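Local coordinates for minor structural protein 5 (Lactococcus phage Tuc2009, PDB 5E7T), which forms part of the baseplate tripod of a lactococcal siphophage and probably contributes a carbohydrate-binding module to host recognition, at residues Y80-Y86 and T144-Y150; N27-L31 and P180-L184; T87-D91 and I122-D126; E40-F46 and K67-G72; L31-K37 and Y191-E197. Residues are numbered along the deposited sequence.

Contact 1 of 5, residues Y80-Y86 and T144-Y150; sequences YKPGDKY and TSTIPPY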
# COMPACT_ATOMS: atom_id res chain seq x y z
N TYR B 80 -7.26 49.86 -9.42
CA TYR B 80 -7.65 50.85 -10.42
C TYR B 80 -6.44 51.79 -10.69
O TYR B 80 -5.77 52.18 -9.73
CB TYR B 80 -8.88 51.66 -9.92
CG TYR B 80 -10.09 50.90 -9.38
CD1 TYR B 80 -10.45 49.65 -9.90
CD2 TYR B 80 -10.97 51.50 -8.47
CE1 TYR B 80 -11.60 48.99 -9.46
CE2 TYR B 80 -12.14 50.86 -8.06
CZ TYR B 80 -12.45 49.61 -8.55
OH TYR B 80 -13.58 48.94 -8.10
N LYS B 81 -6.11 52.09 -11.96
CA LYS B 81 -4.98 52.97 -12.30
C LYS B 81 -5.41 54.43 -12.06
O LYS B 81 -6.46 54.80 -12.58
CB LYS B 81 -4.60 52.89 -13.81
CG LYS B 81 -4.15 51.54 -14.37
CD LYS B 81 -4.28 51.52 -15.92
CE LYS B 81 -3.00 51.80 -16.68
NZ LYS B 81 -2.54 53.22 -16.57
N PRO B 82 -4.59 55.29 -11.38
CA PRO B 82 -4.98 56.71 -11.22
C PRO B 82 -5.25 57.41 -12.56
O PRO B 82 -4.56 57.14 -13.55
CB PRO B 82 -3.75 57.33 -10.53
CG PRO B 82 -3.10 56.24 -9.85
CD PRO B 82 -3.29 55.04 -10.74
N GLY B 83 -6.27 58.26 -12.58
CA GLY B 83 -6.66 58.99 -13.79
C GLY B 83 -7.70 58.29 -14.64
O GLY B 83 -8.31 58.93 -15.50
N ASP B 84 -7.93 56.99 -14.43
CA ASP B 84 -8.93 56.24 -15.16
C ASP B 84 -10.29 56.68 -14.66
O ASP B 84 -10.40 57.14 -13.52
CB ASP B 84 -8.75 54.73 -14.93
CG ASP B 84 -7.76 54.06 -15.86
OD1 ASP B 84 -7.06 54.78 -16.61
OD2 ASP B 84 -7.71 52.80 -15.87
N LYS B 85 -11.34 56.55 -15.49
CA LYS B 85 -12.68 56.93 -15.02
C LYS B 85 -13.48 55.68 -14.82
O LYS B 85 -13.26 54.68 -15.50
CB LYS B 85 -13.41 57.87 -15.99
CG LYS B 85 -12.53 58.86 -16.70
CD LYS B 85 -12.78 60.28 -16.29
CE LYS B 85 -11.59 61.15 -16.59
NZ LYS B 85 -11.94 62.59 -16.51
N TYR B 86 -14.38 55.72 -13.84
CA TYR B 86 -15.32 54.65 -13.51
C TYR B 86 -16.66 55.32 -13.33
O TYR B 86 -16.69 56.45 -12.85
CB TYR B 86 -14.90 53.91 -12.24
CG TYR B 86 -13.73 52.99 -12.46
CD1 TYR B 86 -12.43 53.48 -12.57
CD2 TYR B 86 -13.91 51.61 -12.53
CE1 TYR B 86 -11.35 52.64 -12.79
CE2 TYR B 86 -12.82 50.75 -12.75
CZ TYR B 86 -11.54 51.27 -12.87
OH TYR B 86 -10.47 50.45 -13.07
N THR B 144 -19.67 59.86 -12.78
CA THR B 144 -18.38 59.37 -13.25
C THR B 144 -17.35 59.90 -12.28
O THR B 144 -17.43 61.06 -11.88
CB THR B 144 -18.10 59.76 -14.70
OG1 THR B 144 -19.17 59.32 -15.55
CG2 THR B 144 -16.80 59.18 -15.20
N SER B 145 -16.42 59.04 -11.86
CA SER B 145 -15.37 59.36 -10.91
C SER B 145 -13.98 59.14 -11.52
O SER B 145 -13.79 58.17 -12.24
CB SER B 145 -15.53 58.51 -9.66
OG SER B 145 -16.73 58.83 -8.98
N THR B 146 -13.02 60.04 -11.23
CA THR B 146 -11.63 59.89 -11.67
C THR B 146 -10.77 59.34 -10.51
O THR B 146 -10.74 59.91 -9.40
CB THR B 146 -11.08 61.20 -12.23
OG1 THR B 146 -11.95 61.65 -13.26
CG2 THR B 146 -9.70 61.04 -12.80
N ILE B 147 -10.12 58.20 -10.77
CA ILE B 147 -9.27 57.52 -9.79
C ILE B 147 -8.16 58.45 -9.30
O ILE B 147 -7.40 58.97 -10.12
CB ILE B 147 -8.76 56.15 -10.32
CG1 ILE B 147 -9.92 55.23 -10.73
CG2 ILE B 147 -7.84 55.47 -9.32
CD1 ILE B 147 -10.95 54.91 -9.62
N PRO B 148 -8.11 58.71 -7.98
CA PRO B 148 -7.06 59.61 -7.46
C PRO B 148 -5.68 58.92 -7.43
O PRO B 148 -5.59 57.67 -7.48
CB PRO B 148 -7.56 59.94 -6.06
CG PRO B 148 -8.31 58.72 -5.65
CD PRO B 148 -8.95 58.18 -6.88
N PRO B 149 -4.58 59.70 -7.34
CA PRO B 149 -3.26 59.08 -7.31
C PRO B 149 -3.06 58.23 -6.06
O PRO B 149 -3.64 58.53 -5.00
CB PRO B 149 -2.30 60.27 -7.38
CG PRO B 149 -3.06 61.39 -6.86
CD PRO B 149 -4.47 61.17 -7.27
N TYR B 150 -2.24 57.16 -6.20
CA TYR B 150 -1.96 56.23 -5.12
C TYR B 150 -1.42 56.96 -3.92
O TYR B 150 -0.68 57.94 -4.07
CB TYR B 150 -0.96 55.15 -5.57
CG TYR B 150 -1.41 54.21 -6.67
CD1 TYR B 150 -2.57 53.45 -6.53
CD2 TYR B 150 -0.62 53.98 -7.79
CE1 TYR B 150 -2.97 52.55 -7.52
CE2 TYR B 150 -1.00 53.08 -8.78
CZ TYR B 150 -2.18 52.36 -8.65
OH TYR B 150 -2.56 51.48 -9.64
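A type II beta turn, Lys-81 to Asp-84, leads into the antiparallel pairing of edge strand 139-146 with strand 85-98 in a five-stranded sheet. The ring of Tyr-80 reaches Ile-147 (CD2 to CD1, 3.6 Å), while its OH bonds to Gln-182. Lys-81 O accepts from Asp-84 N at 3.2 Å, closing the turn. Pro-82 lies on one face of the Tyr-150 ring in a CH-pi contact, its CD 3.9 Å from the centroid and 25° off the normal. Gly-83, at phi 91°, where a CB would jam against the preceding carbonyl, donates from N to Ile-147 O (2.8 Å); Asp-84 O receives Ile-147 N at 3.0 Å. Lys-85 faces Thr-146 as a non-hydrogen-bonded pair, CA atoms 4.6 Å apart, its NZ making a weak bond to Thr-146 OG1. Tyr-86 and Ser-145 form the hydrogen-bonded pair: Tyr-86 N to Ser-145 O is 3.0 Å, Ser-145 N to Tyr-86 O 2.8 Å. On the buried side, Tyr-86 CD1 meets Ile-147 CG1 at 3.6 Å.

Contact 2 of 5, residues N27-L31 and P180-L184; sequences NLNLL and PKQEL
Asn-29 forms an Asx turn within segment 27-31, and its amide joins this irregular segment to strand 180-184, the end-to-end directions lying 124° apart. Residues 27-29 are extended, Leu-30 bends (psi -8°) and Leu-31 is extended again; CA atoms come to 5.4 Å in both Asn-29/Glu-183 and Leu-30/Gln-182. Asn-29 (chi1 t) has OD1 accept from Leu-31 N at 2.8 Å, the bond that defines the turn, and from Gln-182 N at 3.2 Å; its ND2 donates to Pro-180 O at 3.0 Å. The amide thus binds one carbonyl and one NH of the strand, and Leu-30 N adds a bond to Gln-182 O (2.8 Å). The all-t Lys-181 stretches its NZ to Asn-27 O (2.9 Å) and makes a salt bridge with Glu-183 OE1 (3.3 Å), while NZ also bonds to Pro-190 O and Glu-183 OE1 to Thr-189 OG1. Asn-27 ND2 weakly bonds Glu-183 OE1 at 3.3 Å. One water accepts from Leu-184 N (2.9 Å) and donates to Leu-28 O (3.0 Å). Leu-31 CD1 packs on Pro-180 CB at 3.7 Å. Strand 85-98 adjoins strand 180-184 in the sheet, pairing Ser-89 with Lys-181 and Thr-87 with Glu-183, and its Tyr-86 touches Leu-30 and Leu-184.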
# COMPACT_ATOMS: atom_id res chain seq x y z
N ASN B 27 -21.67 47.55 -20.76
CA ASN B 27 -20.42 47.17 -20.11
C ASN B 27 -20.77 46.30 -18.90
O ASN B 27 -21.82 46.49 -18.29
CB ASN B 27 -19.68 48.41 -19.64
CG ASN B 27 -18.96 49.16 -20.70
OD1 ASN B 27 -18.27 48.59 -21.54
ND2 ASN B 27 -19.03 50.47 -20.62
N LEU B 28 -19.87 45.37 -18.55
CA LEU B 28 -20.03 44.48 -17.39
C LEU B 28 -19.88 45.25 -16.07
O LEU B 28 -19.15 46.24 -15.98
CB LEU B 28 -19.03 43.32 -17.43
CG LEU B 28 -19.36 42.15 -18.34
CD1 LEU B 28 -18.16 41.26 -18.53
CD2 LEU B 28 -20.55 41.35 -17.80
N ASN B 29 -20.58 44.77 -15.04
CA ASN B 29 -20.59 45.35 -13.71
C ASN B 29 -19.39 44.87 -12.98
O ASN B 29 -18.96 43.71 -13.12
CB ASN B 29 -21.84 44.87 -12.96
CG ASN B 29 -22.35 45.78 -11.86
OD1 ASN B 29 -21.59 46.49 -11.20
ND2 ASN B 29 -23.65 45.78 -11.66
N LEU B 30 -18.86 45.76 -12.13
CA LEU B 30 -17.75 45.46 -11.23
C LEU B 30 -18.27 45.16 -9.82
O LEU B 30 -17.51 44.70 -8.98
CB LEU B 30 -16.71 46.58 -11.25
CG LEU B 30 -15.88 46.64 -12.52
CD1 LEU B 30 -15.26 48.00 -12.69
CD2 LEU B 30 -14.83 45.60 -12.51
N LEU B 31 -19.58 45.37 -9.57
CA LEU B 31 -20.22 45.06 -8.28
C LEU B 31 -20.66 43.58 -8.21
O LEU B 31 -20.83 42.95 -9.25
CB LEU B 31 -21.39 46.00 -7.96
CG LEU B 31 -21.13 47.49 -8.02
CD1 LEU B 31 -22.32 48.24 -7.55
CD2 LEU B 31 -19.97 47.88 -7.20
N PRO B 180 -27.52 48.33 -8.47
CA PRO B 180 -26.31 49.15 -8.36
C PRO B 180 -25.27 48.69 -9.38
O PRO B 180 -25.18 47.50 -9.68
CB PRO B 180 -25.86 48.93 -6.92
CG PRO B 180 -26.36 47.58 -6.57
CD PRO B 180 -27.69 47.47 -7.27
N LYS B 181 -24.53 49.63 -9.96
CA LYS B 181 -23.55 49.33 -10.98
C LYS B 181 -22.38 50.25 -10.90
O LYS B 181 -22.53 51.45 -10.64
CB LYS B 181 -24.15 49.45 -12.40
CG LYS B 181 -23.35 48.72 -13.49
CD LYS B 181 -23.79 49.08 -14.89
CE LYS B 181 -23.09 48.23 -15.91
NZ LYS B 181 -23.25 48.76 -17.29
N GLN B 182 -21.21 49.67 -11.15
CA GLN B 182 -19.94 50.36 -11.27
C GLN B 182 -19.29 49.73 -12.49
O GLN B 182 -19.25 48.49 -12.60
CB GLN B 182 -19.06 50.20 -10.03
CG GLN B 182 -17.66 50.72 -10.30
CD GLN B 182 -16.69 50.48 -9.20
OE1 GLN B 182 -16.32 51.42 -8.50
NE2 GLN B 182 -16.19 49.26 -9.08
N GLU B 183 -18.82 50.56 -13.41
CA GLU B 183 -18.18 50.08 -14.63
C GLU B 183 -17.01 50.97 -15.00
O GLU B 183 -16.97 52.13 -14.63
CB GLU B 183 -19.19 50.06 -15.78
CG GLU B 183 -19.64 51.43 -16.23
CD GLU B 183 -21.01 51.39 -16.86
OE1 GLU B 183 -21.08 51.12 -18.08
OE2 GLU B 183 -22.01 51.61 -16.13
N LEU B 184 -16.08 50.42 -15.76
CA LEU B 184 -14.93 51.17 -16.23
C LEU B 184 -15.44 52.06 -17.36
O LEU B 184 -16.18 51.61 -18.22
CB LEU B 184 -13.88 50.16 -16.71
CG LEU B 184 -12.65 50.72 -17.42
CD1 LEU B 184 -11.75 51.48 -16.46
CD2 LEU B 184 -11.94 49.63 -18.19
O HOH W 1 -16.63 47.76 -16.76

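Contact 3 of 5, residues T87-D91 and I122-D126; sequences TMSVD and ICTID
Strand 87-91 runs extended throughout, whereas segment 122-126 turns a corner at Ile-122 (psi -57°) and Cys-123, a classic beta bulge opposite Gln-112, before continuing as strand 124-126. The short axes of 87-91 and 124-126 approach to 7.4 Å and cross at -43°, N-to-C directions roughly alike. That spacing, with the nearest CA pair Met-88/Ile-125 at 6.6 Å and an absence of hydrogen bonds between the segments, identifies packing between sheets rather than pairing within one. CA-to-CB bonds of Met-88, Val-90, Cys-123 and Ile-125 point toward the partner segment. Met-88 (chi1 m, chi2 t, chi3 p) contributes the largest buried area, 99 Å²: its CG lies 3.9 Å from Cys-123 SG, its SD 3.6 Å from Thr-124 C, and its CE 3.8 Å from Ile-125 CG2. Ile-125 (chi1 t, chi2 t) brings CD1 to 3.7 Å from Met-88 O and 4.2 Å from Val-90 CG1. Such face-to-face apolar contact is characteristic of a beta sandwich core. Strand 85-98 lies between strands 171-184 and 139-146 in the five-stranded sheet; strand 121-126 is outermost in the four-stranded sheet beside strand 104-114, where Ile-125 also touches Met-110.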
# COMPACT_ATOMS: atom_id res chain seq x y z
N THR B 87 -17.75 54.69 -13.80
CA THR B 87 -19.07 55.28 -13.70
C THR B 87 -19.97 54.43 -12.81
O THR B 87 -20.08 53.21 -13.01
CB THR B 87 -19.66 55.57 -15.10
OG1 THR B 87 -18.78 56.44 -15.82
CG2 THR B 87 -21.03 56.22 -15.05
N MET B 88 -20.63 55.08 -11.84
CA MET B 88 -21.57 54.44 -10.94
C MET B 88 -22.96 54.83 -11.34
O MET B 88 -23.18 55.98 -11.69
CB MET B 88 -21.28 54.84 -9.50
CG MET B 88 -20.03 54.24 -8.97
SD MET B 88 -19.84 54.67 -7.23
CE MET B 88 -20.77 53.29 -6.47
N SER B 89 -23.90 53.88 -11.34
CA SER B 89 -25.33 54.02 -11.71
C SER B 89 -26.14 53.19 -10.71
O SER B 89 -25.70 52.11 -10.33
CB SER B 89 -25.58 53.54 -13.14
OG SER B 89 -24.46 52.89 -13.73
N VAL B 90 -27.30 53.71 -10.24
CA VAL B 90 -28.13 53.03 -9.24
C VAL B 90 -29.54 53.59 -9.25
O VAL B 90 -29.72 54.79 -9.51
CB VAL B 90 -27.48 53.09 -7.82
CG1 VAL B 90 -27.37 54.51 -7.29
CG2 VAL B 90 -28.19 52.18 -6.83
N ASP B 91 -30.55 52.71 -8.99
CA ASP B 91 -31.96 53.04 -8.80
C ASP B 91 -32.19 53.09 -7.30
O ASP B 91 -31.78 52.19 -6.58
CB ASP B 91 -32.89 51.99 -9.43
CG ASP B 91 -32.91 51.99 -10.94
OD1 ASP B 91 -32.20 52.83 -11.56
OD2 ASP B 91 -33.57 51.11 -11.52
N ILE B 122 -12.24 57.54 -3.87
CA ILE B 122 -11.71 56.84 -5.02
C ILE B 122 -12.82 56.82 -6.06
O ILE B 122 -12.64 57.31 -7.17
CB ILE B 122 -11.20 55.41 -4.63
CG1 ILE B 122 -9.96 55.49 -3.72
CG2 ILE B 122 -10.94 54.51 -5.87
CD1 ILE B 122 -9.70 54.25 -2.81
N CYS B 123 -13.97 56.28 -5.70
CA CYS B 123 -15.12 56.15 -6.59
C CYS B 123 -16.36 56.25 -5.75
O CYS B 123 -16.56 55.46 -4.83
CB CYS B 123 -15.05 54.82 -7.33
SG CYS B 123 -16.21 54.71 -8.70
N THR B 124 -17.14 57.29 -6.01
CA THR B 124 -18.32 57.63 -5.21
C THR B 124 -19.56 58.08 -6.02
O THR B 124 -19.45 58.40 -7.22
CB THR B 124 -17.87 58.71 -4.23
OG1 THR B 124 -18.95 59.05 -3.36
CG2 THR B 124 -17.32 59.94 -4.94
N ILE B 125 -20.72 58.15 -5.33
CA ILE B 125 -22.00 58.61 -5.86
C ILE B 125 -22.85 59.19 -4.74
O ILE B 125 -23.17 58.49 -3.78
CB ILE B 125 -22.74 57.55 -6.73
CG1 ILE B 125 -23.96 58.18 -7.44
CG2 ILE B 125 -23.09 56.25 -5.94
CD1 ILE B 125 -24.48 57.37 -8.48
N ASP B 126 -23.17 60.48 -4.85
CA ASP B 126 -24.00 61.20 -3.89
C ASP B 126 -25.44 60.72 -4.02
O ASP B 126 -25.93 60.47 -5.13
CB ASP B 126 -23.95 62.71 -4.17
CG ASP B 126 -22.84 63.54 -3.55
OD1 ASP B 126 -22.09 63.00 -2.69
OD2 ASP B 126 -22.74 64.76 -3.90

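Contact 4 of 5, residues E40-F46 and K67-G72; sequences EGFFKNF and KDLGEG
Asn-45, Phe-42 and Leu-69 have the largest areas buried here, 75, 74 and 69 Å². Phe-42 (phi/psi -59/-38°, chi1 t, chi2 -88°) presents one ring face to Leu-69 (chi1 m, chi2 t): CD2 of Leu-69 stands 4.2 Å from the Phe-42 centroid and 17° off the normal, a CH-pi contact, while Phe-42 CZ meets Leu-69 CD1 at 3.9 Å. The same Leu-69 CD2 reaches the edge of the Phe-46 ring, 4.0 Å from CE1. The Phe-42 ring goes on to touch Met-110, Val-177 and Pro-180, so this ring of the 40-46 loop sits between the two sheets of the beta sandwich, close to where strand 63-68 runs out. At the last residue of that strand, Asp-68 OD1 accepts from Gly-70 N (2.9 Å) in an Asx turn, and 70-72 forms a 3-10 segment with Gly-72 N bonded to Leu-69 O (2.9 Å). Gly-72 CA lies 3.6 Å from Phe-42 CA, where a CB would clash. Gly-41, at phi 62°, sets its CA 3.2 Å from Glu-71 O in a CA-H...O contact. The CA-to-CB bond of Asn-45, in the type I turn 43-46, points toward the other segment, and Asn-45 O is 3.5 Å from Lys-67 CD. A water accepts from Asn-45 N (2.9 Å) and donates to Phe-42 O and Asp-68 O, each 2.7 Å away.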
# COMPACT_ATOMS: atom_id res chain seq x y z
N GLU B 40 -26.41 39.00 0.49
CA GLU B 40 -24.96 38.78 0.34
C GLU B 40 -24.36 39.83 -0.62
O GLU B 40 -25.09 40.58 -1.27
CB GLU B 40 -24.67 37.37 -0.21
CG GLU B 40 -25.04 36.19 0.68
CD GLU B 40 -24.23 36.00 1.94
OE1 GLU B 40 -23.12 36.57 2.06
OE2 GLU B 40 -24.72 35.25 2.83
N GLY B 41 -23.04 39.86 -0.72
CA GLY B 41 -22.34 40.78 -1.62
C GLY B 41 -22.59 42.22 -1.28
O GLY B 41 -22.40 42.62 -0.14
N PHE B 42 -23.07 42.99 -2.26
CA PHE B 42 -23.40 44.40 -2.07
C PHE B 42 -24.46 44.57 -0.98
O PHE B 42 -24.37 45.48 -0.17
CB PHE B 42 -23.89 45.03 -3.39
CG PHE B 42 -24.02 46.54 -3.41
CD1 PHE B 42 -25.18 47.17 -2.99
CD2 PHE B 42 -22.99 47.34 -3.91
CE1 PHE B 42 -25.30 48.56 -3.03
CE2 PHE B 42 -23.11 48.73 -3.95
CZ PHE B 42 -24.26 49.32 -3.51
N PHE B 43 -25.45 43.65 -0.94
CA PHE B 43 -26.57 43.74 -0.01
C PHE B 43 -26.34 43.00 1.30
O PHE B 43 -27.27 42.89 2.11
CB PHE B 43 -27.86 43.30 -0.69
CG PHE B 43 -28.18 44.16 -1.90
CD1 PHE B 43 -28.77 45.41 -1.75
CD2 PHE B 43 -27.86 43.74 -3.18
CE1 PHE B 43 -29.06 46.20 -2.86
CE2 PHE B 43 -28.15 44.53 -4.29
CZ PHE B 43 -28.75 45.76 -4.12
N LYS B 44 -25.10 42.59 1.56
CA LYS B 44 -24.76 41.86 2.78
C LYS B 44 -25.25 42.55 4.06
O LYS B 44 -25.74 41.86 4.94
CB LYS B 44 -23.25 41.56 2.85
CG LYS B 44 -22.80 40.81 4.09
CD LYS B 44 -23.03 39.31 4.02
CE LYS B 44 -22.81 38.63 5.35
NZ LYS B 44 -23.08 37.17 5.25
N ASN B 45 -25.15 43.90 4.16
CA ASN B 45 -25.51 44.62 5.38
C ASN B 45 -26.75 45.52 5.24
O ASN B 45 -26.96 46.42 6.06
CB ASN B 45 -24.32 45.37 5.95
CG ASN B 45 -23.18 44.45 6.30
OD1 ASN B 45 -22.15 44.40 5.62
ND2 ASN B 45 -23.37 43.65 7.33
N PHE B 46 -27.62 45.19 4.29
CA PHE B 46 -28.93 45.84 4.15
C PHE B 46 -29.87 45.11 5.14
O PHE B 46 -29.50 44.04 5.63
CB PHE B 46 -29.43 45.73 2.70
CG PHE B 46 -28.93 46.84 1.80
CD1 PHE B 46 -27.59 46.93 1.46
CD2 PHE B 46 -29.81 47.78 1.28
CE1 PHE B 46 -27.13 47.96 0.64
CE2 PHE B 46 -29.35 48.80 0.46
CZ PHE B 46 -28.01 48.88 0.14
N LYS B 67 -23.21 51.36 6.48
CA LYS B 67 -23.41 49.93 6.23
C LYS B 67 -22.28 49.56 5.28
O LYS B 67 -22.06 50.27 4.31
CB LYS B 67 -24.80 49.62 5.62
CG LYS B 67 -26.02 50.09 6.44
CD LYS B 67 -26.21 49.38 7.78
CE LYS B 67 -26.93 50.23 8.81
NZ LYS B 67 -28.11 49.53 9.38
N ASP B 68 -21.49 48.53 5.62
CA ASP B 68 -20.36 48.13 4.79
C ASP B 68 -20.80 47.51 3.47
O ASP B 68 -21.60 46.56 3.46
CB ASP B 68 -19.42 47.19 5.57
CG ASP B 68 -18.17 46.72 4.84
OD1 ASP B 68 -17.69 47.45 3.95
OD2 ASP B 68 -17.66 45.63 5.18
N LEU B 69 -20.29 48.09 2.35
CA LEU B 69 -20.56 47.65 0.98
C LEU B 69 -19.35 46.90 0.42
O LEU B 69 -19.37 46.48 -0.74
CB LEU B 69 -20.86 48.83 0.05
CG LEU B 69 -21.98 49.83 0.39
CD1 LEU B 69 -22.07 50.86 -0.69
CD2 LEU B 69 -23.33 49.15 0.52
N GLY B 70 -18.31 46.73 1.24
CA GLY B 70 -17.05 46.10 0.85
C GLY B 70 -17.16 44.77 0.15
O GLY B 70 -16.36 44.48 -0.75
N GLU B 71 -18.14 43.96 0.54
CA GLU B 71 -18.33 42.62 -0.00
C GLU B 71 -19.01 42.62 -1.36
O GLU B 71 -19.21 41.56 -1.96
CB GLU B 71 -19.07 41.75 1.01
CG GLU B 71 -18.16 41.05 2.00
CD GLU B 71 -18.83 39.91 2.75
OE1 GLU B 71 -18.88 39.97 4.00
OE2 GLU B 71 -19.35 38.98 2.08
N GLY B 72 -19.36 43.81 -1.83
CA GLY B 72 -20.03 43.99 -3.11
C GLY B 72 -19.16 44.57 -4.19
O GLY B 72 -19.67 44.91 -5.25
O HOH W 2 -24.03 45.92 2.46

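Contact 5 of 5, residues L31-K37 and Y191-E197; sequences LVNSSAK and YMPSASE
Tyr-191 OH donates to Ser-34 OG at 2.7 Å, the direct hydrogen bond between two loops, 31-37 and 191-197, that lie on either side of the sandwich strands in sequence. Ser-34 (chi1 p) is the second residue of a type I beta turn, Asn-33 to Ala-36, closed by Ala-36 N to Asn-33 O (3.1 Å); Asn-33 itself has positive phi (61°). Tyr-191 (chi1 t, chi2 78°) meets Ser-34 OG at the edge of its ring. A water completes the polar core, accepting from Ser-34 OG (2.6 Å) and donating to Leu-31 O and Glu-197 OE1, both 2.7 Å away, so that three points of the loops share one solvent molecule. Glu-197 (chi1 p, chi2 t), with 62 Å² buried, also forms a long salt bridge from OE1 to Lys-37 NZ at 3.8 Å; that NZ bonds to Ser-35 OG at 2.9 Å. The 194-197 backbone folds back, Glu-197 N donating to Ser-194 O (3.0 Å). Neither segment is helix or strand; the closest CA pairs, Leu-31/Ser-194 and Ser-34/Pro-193, are 6.3 and 6.5 Å apart, and no backbone-to-backbone hydrogen bond joins the two segments. Packing is correspondingly thin, 294 Å² in total. Pro-180 of strand 171-184 touches Leu-31 and Ser-34. Ser-194 (chi1 p) sets its CB 3.3 Å from Leu-31 O.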
# COMPACT_ATOMS: atom_id res chain seq x y z
N LEU B 31 -19.58 45.37 -9.57
CA LEU B 31 -20.22 45.06 -8.28
C LEU B 31 -20.66 43.58 -8.21
O LEU B 31 -20.83 42.95 -9.25
CB LEU B 31 -21.39 46.00 -7.96
CG LEU B 31 -21.13 47.49 -8.02
CD1 LEU B 31 -22.32 48.24 -7.55
CD2 LEU B 31 -19.97 47.88 -7.20
N VAL B 32 -20.85 43.04 -7.00
CA VAL B 32 -21.20 41.64 -6.72
C VAL B 32 -22.63 41.55 -6.14
O VAL B 32 -22.93 42.23 -5.15
CB VAL B 32 -20.18 41.04 -5.71
CG1 VAL B 32 -20.56 39.62 -5.34
CG2 VAL B 32 -18.76 41.08 -6.25
N ASN B 33 -23.47 40.66 -6.70
CA ASN B 33 -24.87 40.45 -6.29
C ASN B 33 -25.74 41.71 -6.46
O ASN B 33 -26.64 41.96 -5.65
CB ASN B 33 -24.96 39.88 -4.86
CG ASN B 33 -26.30 39.26 -4.54
OD1 ASN B 33 -26.92 38.59 -5.37
ND2 ASN B 33 -26.78 39.49 -3.33
N SER B 34 -25.50 42.49 -7.54
CA SER B 34 -26.27 43.70 -7.83
C SER B 34 -27.75 43.40 -8.07
O SER B 34 -28.58 44.31 -8.00
CB SER B 34 -25.67 44.48 -8.99
OG SER B 34 -25.42 43.68 -10.14
N SER B 35 -28.07 42.13 -8.32
CA SER B 35 -29.42 41.63 -8.58
C SER B 35 -30.27 41.42 -7.31
O SER B 35 -31.46 41.11 -7.43
CB SER B 35 -29.33 40.34 -9.38
OG SER B 35 -28.20 39.59 -8.96
N ALA B 36 -29.67 41.60 -6.12
CA ALA B 36 -30.27 41.40 -4.80
C ALA B 36 -30.96 40.04 -4.63
O ALA B 36 -32.08 39.97 -4.09
CB ALA B 36 -31.22 42.53 -4.46
N LYS B 37 -30.29 38.96 -5.11
CA LYS B 37 -30.76 37.56 -5.08
C LYS B 37 -30.99 37.12 -3.66
O LYS B 37 -31.93 36.37 -3.37
CB LYS B 37 -29.66 36.63 -5.62
CG LYS B 37 -29.40 36.61 -7.09
CD LYS B 37 -28.27 35.60 -7.36
CE LYS B 37 -26.88 36.22 -7.48
NZ LYS B 37 -26.72 37.07 -8.70
N TYR B 191 -27.73 48.29 -17.21
CA TYR B 191 -27.44 47.38 -16.11
C TYR B 191 -27.00 46.04 -16.66
O TYR B 191 -27.60 45.51 -17.58
CB TYR B 191 -28.66 47.20 -15.19
CG TYR B 191 -28.45 46.10 -14.17
CD1 TYR B 191 -27.68 46.32 -13.03
CD2 TYR B 191 -28.88 44.80 -14.42
CE1 TYR B 191 -27.41 45.29 -12.12
CE2 TYR B 191 -28.62 43.77 -13.52
CZ TYR B 191 -27.88 44.02 -12.38
OH TYR B 191 -27.67 43.00 -11.49
N MET B 192 -25.94 45.51 -16.08
CA MET B 192 -25.44 44.19 -16.41
C MET B 192 -24.96 43.57 -15.12
O MET B 192 -24.45 44.30 -14.27
CB MET B 192 -24.27 44.25 -17.40
CG MET B 192 -24.68 44.57 -18.80
SD MET B 192 -25.71 43.31 -19.55
CE MET B 192 -24.57 42.00 -19.68
N PRO B 193 -25.07 42.23 -14.96
CA PRO B 193 -24.49 41.61 -13.76
C PRO B 193 -22.96 41.56 -13.90
O PRO B 193 -22.42 42.09 -14.88
CB PRO B 193 -25.13 40.24 -13.75
CG PRO B 193 -25.39 39.94 -15.19
CD PRO B 193 -25.66 41.23 -15.87
N SER B 194 -22.25 40.97 -12.92
CA SER B 194 -20.79 40.89 -13.02
C SER B 194 -20.36 39.82 -14.02
O SER B 194 -21.18 39.02 -14.43
CB SER B 194 -20.18 40.70 -11.64
OG SER B 194 -20.08 39.36 -11.18
N ALA B 195 -19.09 39.84 -14.45
CA ALA B 195 -18.51 38.85 -15.37
C ALA B 195 -18.72 37.41 -14.87
O ALA B 195 -19.08 36.51 -15.64
CB ALA B 195 -17.03 39.10 -15.54
N SER B 196 -18.54 37.20 -13.56
CA SER B 196 -18.73 35.89 -12.98
C SER B 196 -20.19 35.44 -12.91
O SER B 196 -20.43 34.25 -12.68
CB SER B 196 -18.06 35.80 -11.62
OG SER B 196 -18.98 36.02 -10.57
N GLU B 197 -21.17 36.35 -13.08
CA GLU B 197 -22.56 35.95 -12.96
C GLU B 197 -23.34 36.04 -14.28
O GLU B 197 -24.39 35.39 -14.41
CB GLU B 197 -23.28 36.66 -11.79
CG GLU B 197 -22.97 38.12 -11.59
CD GLU B 197 -23.22 38.67 -10.19
OE1 GLU B 197 -24.15 39.49 -10.04
OE2 GLU B 197 -22.48 38.27 -9.26
O HOH W 3 -23.35 42.09 -9.78

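Contacts 1, 2 and 3 reach the five-stranded sheet: contacts 1 and 3 share strand 85-98, and contact 2 uses its neighbour 171-184, with centres 10 to 15 Å apart. Contact 3 spans to the four-stranded sheet, to which strand 63-68 of contact 4 also belongs. Contacts 2 and 5 share Leu-31, lie about 8 Å apart between centres and cross along the chain. Contact 3 is nested within contact 1, and contacts 1 and 4, in series, with centres about 22 Å apart, are nested within both contacts 2 and 5. Residues 27-46 pass in turn through contacts 2, 5 and 4, joining the last sandwich strand, the loop that follows it and the end of strand 63-68.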